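Local coordinates for CRISPR system Cmr subunit Cmr6 (PDB 4W8V), which binds RNA and helps to cap the type III-B Cmr ribonucleoprotein complex of the CRISPR defence against mobile genetic elements, at residues S11-T16 with R210-T215; V143-I148 with L204-G209; Y64-E69 with R108-F113. All blocks are in the same frame, centred on the assembly; numbering follows the deposited sequence.

Interaction 1 of 3, residues S11-T16 with R210-T215; sequences SLHAIT and RDRELT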
loop_
_atom_site.group_PDB
_atom_site.type_symbol
_atom_site.label_atom_id
_atom_site.label_comp_id
_atom_site.label_asym_id
_atom_site.label_seq_id
_atom_site.Cartn_x
_atom_site.Cartn_y
_atom_site.Cartn_z
ATOM N N SER A 11 -19.172 13.156 -6.836
ATOM C CA SER A 11 -20.325 12.432 -6.279
ATOM C C SER A 11 -19.879 11.157 -5.552
ATOM O O SER A 11 -20.706 10.361 -5.100
ATOM C CB SER A 11 -21.360 12.082 -7.359
ATOM O OG SER A 11 -20.973 10.926 -8.083
ATOM N N LEU A 12 -18.567 10.977 -5.444
ATOM C CA LEU A 12 -17.987 9.890 -4.672
ATOM C C LEU A 12 -17.937 10.235 -3.188
ATOM O O LEU A 12 -17.803 11.398 -2.821
ATOM C CB LEU A 12 -16.568 9.574 -5.163
ATOM C CG LEU A 12 -16.290 8.464 -6.179
ATOM C CD1 LEU A 12 -17.553 8.027 -6.902
ATOM C CD2 LEU A 12 -15.239 8.949 -7.169
ATOM N N HIS A 13 -18.034 9.218 -2.337
ATOM C CA HIS A 13 -17.761 9.377 -0.916
ATOM C C HIS A 13 -16.258 9.397 -0.694
ATOM O O HIS A 13 -15.563 8.447 -1.049
ATOM C CB HIS A 13 -18.394 8.248 -0.103
ATOM C CG HIS A 13 -19.886 8.323 -0.020
ATOM N ND1 HIS A 13 -20.714 7.468 -0.713
ATOM C CD2 HIS A 13 -20.698 9.154 0.678
ATOM C CE1 HIS A 13 -21.976 7.769 -0.447
ATOM N NE2 HIS A 13 -21.991 8.786 0.393
ATOM N N ALA A 14 -15.746 10.472 -0.112
ATOM C CA ALA A 14 -14.314 10.552 0.130
ATOM C C ALA A 14 -13.982 10.405 1.613
ATOM O O ALA A 14 -14.179 11.338 2.384
ATOM C CB ALA A 14 -13.759 11.863 -0.405
ATOM N N ILE A 15 -13.463 9.240 2.000
ATOM C CA ILE A 15 -12.995 9.043 3.368
ATOM C C ILE A 15 -11.554 9.529 3.464
ATOM O O ILE A 15 -10.689 9.066 2.724
ATOM C CB ILE A 15 -13.069 7.568 3.813
ATOM C CG1 ILE A 15 -14.416 6.948 3.430
ATOM C CG2 ILE A 15 -12.815 7.457 5.310
ATOM C CD1 ILE A 15 -15.625 7.678 3.999
ATOM N N THR A 16 -11.292 10.476 4.358
ATOM C CA THR A 16 -9.942 10.998 4.497
ATOM C C THR A 16 -9.424 10.985 5.925
ATOM O O THR A 16 -10.189 10.889 6.883
ATOM C CB THR A 16 -9.843 12.435 3.977
ATOM O OG1 THR A 16 -10.355 13.347 4.963
ATOM C CG2 THR A 16 -10.606 12.595 2.673
ATOM N N ARG A 210 -18.599 5.026 -4.519
ATOM C CA ARG A 210 -20.030 5.252 -4.352
ATOM C C ARG A 210 -20.533 4.578 -3.089
ATOM O O ARG A 210 -21.269 5.174 -2.305
ATOM C CB ARG A 210 -20.811 4.726 -5.553
ATOM C CG ARG A 210 -20.351 5.258 -6.890
ATOM C CD ARG A 210 -20.272 4.116 -7.881
ATOM N NE ARG A 210 -20.265 4.567 -9.267
ATOM C CZ ARG A 210 -21.357 4.690 -10.012
ATOM N NH1 ARG A 210 -22.550 4.405 -9.501
ATOM N NH2 ARG A 210 -21.259 5.099 -11.269
ATOM N N ASP A 211 -20.143 3.320 -2.915
ATOM C CA ASP A 211 -20.503 2.555 -1.731
ATOM C C ASP A 211 -19.717 3.088 -0.546
ATOM O O ASP A 211 -18.506 2.891 -0.456
ATOM C CB ASP A 211 -20.222 1.067 -1.948
ATOM C CG ASP A 211 -20.934 0.181 -0.943
ATOM O OD1 ASP A 211 -21.237 0.656 0.177
ATOM O OD2 ASP A 211 -21.189 -0.997 -1.277
ATOM N N ARG A 212 -20.400 3.772 0.360
ATOM C CA ARG A 212 -19.713 4.371 1.494
ATOM C C ARG A 212 -19.101 3.339 2.443
ATOM O O ARG A 212 -17.979 3.514 2.915
ATOM C CB ARG A 212 -20.657 5.274 2.275
ATOM C CG ARG A 212 -20.002 5.877 3.487
ATOM C CD ARG A 212 -20.882 6.898 4.170
ATOM N NE ARG A 212 -20.212 7.443 5.348
ATOM C CZ ARG A 212 -19.412 8.505 5.332
ATOM N NH1 ARG A 212 -19.188 9.156 4.195
ATOM N NH2 ARG A 212 -18.842 8.921 6.455
ATOM N N GLU A 213 -19.830 2.268 2.730
ATOM C CA GLU A 213 -19.334 1.289 3.684
ATOM C C GLU A 213 -18.186 0.475 3.087
ATOM O O GLU A 213 -17.268 0.075 3.803
ATOM C CB GLU A 213 -20.453 0.359 4.156
ATOM N N LEU A 214 -18.238 0.231 1.780
ATOM C CA LEU A 214 -17.148 -0.460 1.111
ATOM C C LEU A 214 -15.900 0.419 1.135
ATOM O O LEU A 214 -14.802 -0.052 1.427
ATOM C CB LEU A 214 -17.514 -0.820 -0.329
ATOM C CG LEU A 214 -16.424 -1.643 -1.022
ATOM C CD1 LEU A 214 -16.522 -3.104 -0.595
ATOM C CD2 LEU A 214 -16.456 -1.497 -2.541
ATOM N N THR A 215 -16.082 1.699 0.836
ATOM C CA THR A 215 -14.983 2.649 0.800
ATOM C C THR A 215 -14.351 2.801 2.180
ATOM O O THR A 215 -13.129 2.913 2.304
ATOM C CB THR A 215 -15.467 4.018 0.277
ATOM O OG1 THR A 215 -15.975 3.850 -1.051
ATOM C CG2 THR A 215 -14.341 5.034 0.253
#

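Interaction 2 of 3, residues V143-I148 with L204-G209; sequences VFFDAI and LVAVGG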
loop_
_atom_site.group_PDB
_atom_site.type_symbol
_atom_site.label_atom_id
_atom_site.label_comp_id
_atom_site.label_asym_id
_atom_site.label_seq_id
_atom_site.Cartn_x
_atom_site.Cartn_y
_atom_site.Cartn_z
ATOM N N VAL A 143 -11.436 4.437 -5.525
ATOM C CA VAL A 143 -10.351 5.243 -6.036
ATOM C C VAL A 143 -9.308 5.369 -4.949
ATOM O O VAL A 143 -9.627 5.744 -3.817
ATOM C CB VAL A 143 -10.851 6.642 -6.467
ATOM C CG1 VAL A 143 -9.689 7.540 -6.870
ATOM C CG2 VAL A 143 -11.852 6.507 -7.599
ATOM N N PHE A 144 -8.069 5.028 -5.280
ATOM C CA PHE A 144 -6.982 5.218 -4.349
ATOM C C PHE A 144 -6.260 6.492 -4.712
ATOM O O PHE A 144 -5.391 6.491 -5.587
ATOM C CB PHE A 144 -6.030 4.026 -4.356
ATOM C CG PHE A 144 -6.587 2.820 -3.672
ATOM C CD1 PHE A 144 -7.404 1.924 -4.359
ATOM C CD2 PHE A 144 -6.302 2.578 -2.339
ATOM C CE1 PHE A 144 -7.931 0.820 -3.708
ATOM C CE2 PHE A 144 -6.815 1.477 -1.692
ATOM C CZ PHE A 144 -7.639 0.606 -2.373
ATOM N N PHE A 145 -6.638 7.576 -4.030
ATOM C CA PHE A 145 -6.060 8.890 -4.279
ATOM C C PHE A 145 -4.612 8.932 -3.884
ATOM O O PHE A 145 -4.145 8.147 -3.054
ATOM C CB PHE A 145 -6.800 10.000 -3.511
ATOM C CG PHE A 145 -8.218 10.214 -3.953
ATOM C CD1 PHE A 145 -8.498 10.756 -5.192
ATOM C CD2 PHE A 145 -9.270 9.888 -3.114
ATOM C CE1 PHE A 145 -9.797 10.952 -5.599
ATOM C CE2 PHE A 145 -10.571 10.070 -3.502
ATOM C CZ PHE A 145 -10.845 10.611 -4.748
ATOM N N ASP A 146 -3.907 9.886 -4.470
ATOM C CA ASP A 146 -2.552 10.156 -4.068
ATOM C C ASP A 146 -2.534 10.735 -2.655
ATOM O O ASP A 146 -3.435 11.496 -2.250
ATOM C CB ASP A 146 -1.889 11.089 -5.083
ATOM C CG ASP A 146 -1.766 10.442 -6.472
ATOM O OD1 ASP A 146 -1.025 9.458 -6.623
ATOM O OD2 ASP A 146 -2.430 10.887 -7.406
ATOM N N ALA A 147 -1.520 10.340 -1.895
ATOM C CA ALA A 147 -1.307 10.883 -0.564
ATOM C C ALA A 147 -0.405 12.084 -0.690
ATOM O O ALA A 147 0.690 11.978 -1.232
ATOM C CB ALA A 147 -0.702 9.857 0.346
ATOM N N ILE A 148 -0.852 13.223 -0.174
ATOM C CA ILE A 148 -0.218 14.495 -0.497
ATOM C C ILE A 148 0.205 15.295 0.751
ATOM O O ILE A 148 -0.515 15.322 1.740
ATOM C CB ILE A 148 -1.171 15.310 -1.375
ATOM C CG1 ILE A 148 -2.548 15.406 -0.695
ATOM C CG2 ILE A 148 -1.334 14.647 -2.732
ATOM C CD1 ILE A 148 -3.684 15.684 -1.610
ATOM N N LEU A 204 -2.055 14.084 3.594
ATOM C CA LEU A 204 -3.461 13.734 3.476
ATOM C C LEU A 204 -3.609 12.417 2.707
ATOM O O LEU A 204 -3.037 12.243 1.643
ATOM C CB LEU A 204 -4.231 14.843 2.774
ATOM C CG LEU A 204 -5.750 14.766 2.871
ATOM C CD1 LEU A 204 -6.200 15.220 4.251
ATOM C CD2 LEU A 204 -6.368 15.625 1.806
ATOM N N VAL A 205 -4.407 11.508 3.249
ATOM C CA VAL A 205 -4.592 10.179 2.696
ATOM C C VAL A 205 -6.077 9.917 2.511
ATOM O O VAL A 205 -6.865 10.146 3.432
ATOM C CB VAL A 205 -3.999 9.103 3.620
ATOM C CG1 VAL A 205 -4.323 7.705 3.109
ATOM C CG2 VAL A 205 -2.483 9.304 3.789
ATOM N N ALA A 206 -6.475 9.444 1.335
ATOM C CA ALA A 206 -7.894 9.307 1.047
ATOM C C ALA A 206 -8.226 8.218 0.047
ATOM O O ALA A 206 -7.434 7.897 -0.829
ATOM C CB ALA A 206 -8.441 10.640 0.537
ATOM N N VAL A 207 -9.434 7.683 0.169
ATOM C CA VAL A 207 -9.986 6.765 -0.812
ATOM C C VAL A 207 -11.424 7.185 -1.117
ATOM O O VAL A 207 -12.063 7.803 -0.291
ATOM C CB VAL A 207 -9.954 5.295 -0.318
ATOM C CG1 VAL A 207 -8.520 4.849 -0.052
ATOM C CG2 VAL A 207 -10.820 5.103 0.916
ATOM N N GLY A 208 -11.924 6.847 -2.302
ATOM C CA GLY A 208 -13.255 7.257 -2.709
ATOM C C GLY A 208 -14.055 6.190 -3.429
ATOM O O GLY A 208 -13.497 5.278 -4.034
ATOM N N GLY A 209 -15.377 6.307 -3.368
ATOM C CA GLY A 209 -16.254 5.371 -4.043
ATOM C C GLY A 209 -17.710 5.668 -3.770
ATOM O O GLY A 209 -18.032 6.465 -2.896
HETATM O O HOH W 1 -5.193 5.919 -1.488
HETATM O O HOH W 2 -4.430 9.346 -0.491
#

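Interaction 3 of 3, residues Y64-E69 with R108-F113; sequences YYVLAE and RLCKEF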
loop_
_atom_site.group_PDB
_atom_site.type_symbol
_atom_site.label_atom_id
_atom_site.label_comp_id
_atom_site.label_asym_id
_atom_site.label_seq_id
_atom_site.Cartn_x
_atom_site.Cartn_y
_atom_site.Cartn_z
ATOM N N TYR A 64 -3.273 -10.089 0.485
ATOM C CA TYR A 64 -2.846 -11.378 -0.063
ATOM C C TYR A 64 -2.079 -12.123 1.011
ATOM O O TYR A 64 -2.099 -13.342 1.070
ATOM C CB TYR A 64 -1.972 -11.217 -1.303
ATOM C CG TYR A 64 -2.558 -10.353 -2.385
ATOM C CD1 TYR A 64 -3.927 -10.246 -2.554
ATOM C CD2 TYR A 64 -1.733 -9.635 -3.239
ATOM C CE1 TYR A 64 -4.453 -9.454 -3.538
ATOM C CE2 TYR A 64 -2.251 -8.849 -4.229
ATOM C CZ TYR A 64 -3.610 -8.761 -4.377
ATOM O OH TYR A 64 -4.126 -7.969 -5.366
ATOM N N TYR A 65 -1.392 -11.354 1.845
ATOM C CA TYR A 65 -0.622 -11.891 2.944
ATOM C C TYR A 65 -1.533 -12.540 3.982
ATOM O O TYR A 65 -1.291 -13.663 4.433
ATOM C CB TYR A 65 0.215 -10.784 3.566
ATOM C CG TYR A 65 1.097 -11.199 4.711
ATOM C CD1 TYR A 65 0.635 -11.157 6.029
ATOM C CD2 TYR A 65 2.403 -11.592 4.487
ATOM C CE1 TYR A 65 1.453 -11.523 7.089
ATOM C CE2 TYR A 65 3.231 -11.962 5.536
ATOM C CZ TYR A 65 2.755 -11.920 6.832
ATOM O OH TYR A 65 3.587 -12.286 7.867
ATOM N N VAL A 66 -2.583 -11.827 4.355
ATOM C CA VAL A 66 -3.537 -12.322 5.332
ATOM C C VAL A 66 -4.306 -13.529 4.786
ATOM O O VAL A 66 -4.467 -14.537 5.478
ATOM C CB VAL A 66 -4.518 -11.198 5.742
ATOM C CG1 VAL A 66 -5.765 -11.768 6.380
ATOM C CG2 VAL A 66 -3.817 -10.211 6.658
ATOM N N LEU A 67 -4.763 -13.436 3.539
ATOM C CA LEU A 67 -5.601 -14.484 2.959
ATOM C C LEU A 67 -4.831 -15.772 2.685
ATOM O O LEU A 67 -5.436 -16.833 2.511
ATOM C CB LEU A 67 -6.259 -13.991 1.671
ATOM C CG LEU A 67 -7.542 -13.182 1.902
ATOM C CD1 LEU A 67 -8.135 -12.669 0.590
ATOM C CD2 LEU A 67 -8.549 -14.035 2.649
ATOM N N ALA A 68 -3.506 -15.674 2.639
ATOM C CA ALA A 68 -2.657 -16.850 2.499
ATOM C C ALA A 68 -2.832 -17.752 3.722
ATOM O O ALA A 68 -2.720 -18.969 3.635
ATOM C CB ALA A 68 -1.196 -16.445 2.322
ATOM N N GLU A 69 -3.120 -17.141 4.867
ATOM C CA GLU A 69 -3.390 -17.890 6.084
ATOM C C GLU A 69 -4.716 -18.668 5.992
ATOM O O GLU A 69 -4.970 -19.551 6.810
ATOM C CB GLU A 69 -3.421 -16.950 7.295
ATOM C CG GLU A 69 -2.258 -15.968 7.382
ATOM C CD GLU A 69 -2.331 -15.051 8.610
ATOM O OE1 GLU A 69 -2.689 -15.533 9.707
ATOM O OE2 GLU A 69 -2.029 -13.849 8.471
ATOM N N ARG A 108 -1.494 -11.289 13.852
ATOM C CA ARG A 108 -2.068 -10.012 14.253
ATOM C C ARG A 108 -2.722 -9.342 13.050
ATOM O O ARG A 108 -3.853 -8.869 13.130
ATOM C CB ARG A 108 -0.999 -9.102 14.855
ATOM C CG ARG A 108 -1.533 -7.885 15.580
ATOM C CD ARG A 108 -0.358 -7.058 16.027
ATOM N NE ARG A 108 0.535 -6.810 14.905
ATOM C CZ ARG A 108 0.463 -5.742 14.119
ATOM N NH1 ARG A 108 -0.458 -4.808 14.352
ATOM N NH2 ARG A 108 1.315 -5.603 13.104
ATOM N N LEU A 109 -2.014 -9.334 11.924
ATOM C CA LEU A 109 -2.539 -8.705 10.715
ATOM C C LEU A 109 -3.830 -9.389 10.288
ATOM O O LEU A 109 -4.771 -8.737 9.850
ATOM C CB LEU A 109 -1.508 -8.748 9.583
ATOM C CG LEU A 109 -0.271 -7.870 9.767
ATOM C CD1 LEU A 109 0.668 -8.016 8.578
ATOM C CD2 LEU A 109 -0.662 -6.410 9.961
ATOM N N CYS A 110 -3.872 -10.709 10.436
ATOM C CA CYS A 110 -5.085 -11.460 10.156
ATOM C C CYS A 110 -6.230 -11.054 11.090
ATOM O O CYS A 110 -7.354 -10.870 10.637
ATOM C CB CYS A 110 -4.822 -12.954 10.270
ATOM S SG CYS A 110 -6.248 -13.959 9.880
ATOM N N LYS A 111 -5.940 -10.915 12.384
ATOM C CA LYS A 111 -6.939 -10.478 13.357
ATOM C C LYS A 111 -7.497 -9.113 12.962
ATOM O O LYS A 111 -8.708 -8.919 12.909
ATOM C CB LYS A 111 -6.353 -10.391 14.777
ATOM C CG LYS A 111 -5.735 -11.659 15.333
ATOM C CD LYS A 111 -6.771 -12.583 15.946
ATOM C CE LYS A 111 -6.123 -13.804 16.604
ATOM N NZ LYS A 111 -5.282 -13.449 17.783
ATOM N N GLU A 112 -6.599 -8.172 12.683
ATOM C CA GLU A 112 -6.972 -6.813 12.308
ATOM C C GLU A 112 -7.828 -6.806 11.057
ATOM O O GLU A 112 -8.791 -6.055 10.952
ATOM C CB GLU A 112 -5.727 -5.954 12.083
ATOM C CG GLU A 112 -4.935 -5.637 13.335
ATOM C CD GLU A 112 -5.467 -4.419 14.062
ATOM O OE1 GLU A 112 -6.699 -4.321 14.248
ATOM O OE2 GLU A 112 -4.651 -3.550 14.435
ATOM N N PHE A 113 -7.455 -7.650 10.109
ATOM C CA PHE A 113 -8.182 -7.788 8.856
ATOM C C PHE A 113 -9.631 -8.192 9.092
ATOM O O PHE A 113 -10.547 -7.631 8.508
ATOM C CB PHE A 113 -7.489 -8.822 7.980
ATOM C CG PHE A 113 -8.195 -9.105 6.697
ATOM C CD1 PHE A 113 -8.986 -10.233 6.562
ATOM C CD2 PHE A 113 -8.049 -8.254 5.615
ATOM C CE1 PHE A 113 -9.624 -10.506 5.373
ATOM C CE2 PHE A 113 -8.679 -8.525 4.416
ATOM C CZ PHE A 113 -9.470 -9.651 4.295
#

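Interaction 1 of 3, residues S11-T16 with R210-T215
Arg212 and His13 meet ring against side chain, and the arginine meets the ring with its CB and again with NH1. Its CB sits over one face of the imidazole, displaced toward the rim at ND1, a CH-pi contact of 3.8 Å from CB to the centroid of the His13 ring. CG stands anti to the backbone N (chi1 178°), and the chain runs extended from there to NE, crossing the histidine at about a right angle. CD only grazes His13 CD2, whereas NH1 lies 3.8 Å from that same CD2, which is at the edge of the guanidinium. One guanidinium face carries Ile15 CD1, 3.9 Å from Arg212 NH1.

The same segment also holds the ring by its edge: ND1 donates to Arg210 O at 2.8 Å, a bent bond (137° at the hydrogen). That oxygen is close to the ring plane, although ND1 stands 45° above the carbonyl plane. The setting is the ferredoxin-like fold of RAMP proteins, in which strand 13-21 lies beside strand 202-209 and helix 212-228 packs on the sheet they share. Asp211, at the N-cap, accepts weak bonds at OD1 from Glu213 N and Leu214 N, while its OD2 forms a salt bridge with Arg131. Deeper in, Thr215 CG2 packs against Ile15 CG1 at 3.7 Å, and Thr215 OG1 donates to Asp211 O, which also accepts from Thr215 N on the opposite face of its plane.

Interaction 2 of 3, residues V143-I148 with L204-G209
Val143 and Gly208 open an antiparallel pairing of neighbouring strands, the edge strand 143-149 and strand 202-209 beside it, in the four-stranded sheet of a ferredoxin-like RAMP fold. They form a hydrogen-bonded pair: Val143 N donates to Gly208 O at 2.7 Å, and Gly208 N returns a bond to Val143 O, lying in the carbonyl plane on a lone pair. Phe144 follows in a non-hydrogen-bonded pair with Val207. Their side chains run side by side in the same direction, CD2 of Phe144 being 3.9 Å from CG1 of Val207, toward the side where Ile55 of helix 52-68 and Val222 of helix 212-228 also pack.

At Phe145 the ladder breaks. Its N makes only a weak bond to Ala206 O, and two waters take over part of the pairing. One water donates to both Phe145 O and Ala206 O; the other donates to Phe145 O and accepts from Ala206 N at 2.7 Å. The Phe145 ring has Val143 CG1 over one face and the Ala206 carbonyl at its edge; separately, CD2 lies 3.8 Å from Ala206 CB. Gly208 has no side chain here, and Phe145 CE2 approaches its N to 3.7 Å. Asp146 turns away from strand 202-209, and its OD1 accepts from Gly52 N.

Ala147 returns to the strand one residue out of step, with its CA 3.1 Å from Leu204 O in a CA-H...O contact and its CB against Val205 CG2. Ile148 then starts a second ladder, exchanging two backbone bonds with Leu204. Its CG1, placed between the backbone N and the carbonyl carbon (chi1 53°), lies 3.9 Å from Leu204 CB.

Interaction 3 of 3, residues Y64-E69 with R108-F113
Val66 packs into helix 108-113 with both of its methyl groups, a compact illustration of how one branched residue can join two helices that cross almost perpendicularly. The axes of 64-68 and 108-113 approach to 9.1 Å with a crossing angle of -101°, so the intimate part of the contact is short. CG1 of Val66, anti to the backbone N (chi1 161°), presses on the Phe113 ring, 3.6 Å from CD1 and equally near CG, and approaches the ring obliquely. CG2, the other branch, rests on the backbone of the facing helix, 3.6 Å from Leu109 O. The Cys110 sulfur lies farther off, 4.2 Å from Val66 CG1.

Glu69 brings a polar group to this apolar seam. Its extended side chain sets the carboxylate against Cys110, with OE1 and OE2 each 3.4 Å from Cys110 CB. The acid is held by a hydrogen bond between its OE2 and Ser107 OG, and Ser107 OG also bonds Cys110 N, which ties Glu69 to the start of the facing helix.

Toward the outside the contact thins. Tyr65 crosses Leu109 at about a right angle, and the touch is limited to one side of its ring, CE1 lying 3.9 Å from Leu109 CD1. Arg108 and Lys111 point their side chains away from helix 64-68 and are exposed, although Arg108 forms a salt bridge with Asp228. On the inner side, Phe113 reaches Leu221 of helix 212-228 as well as Ile125 and Leu129 of helix 122-133, while Leu67 touches both the latter helix and Phe88 of helix 77-90.

In this C-terminal portion of Cmr6, interactions 1 and 2 both reach one sheet, and interaction 3 belongs to the helices beyond it. The centres of interactions 1 and 2 are about 11 Å apart. Strand 202-209 of interaction 2 connects them: it pairs with 143-149 on one side and with 13-21, the strand of interaction 1, on the other, and then runs on into helix 212-228. Interaction 3 is centred about 24 Å from interaction 1 and 23 Å from interaction 2, touching neither. Along the chain, interaction 1 spans the other two, and interaction 3 closes before interaction 2 opens. Helices 52-68 and 212-228 each reach both regions, so the sheet and the helical region around interaction 3 are packed together through them.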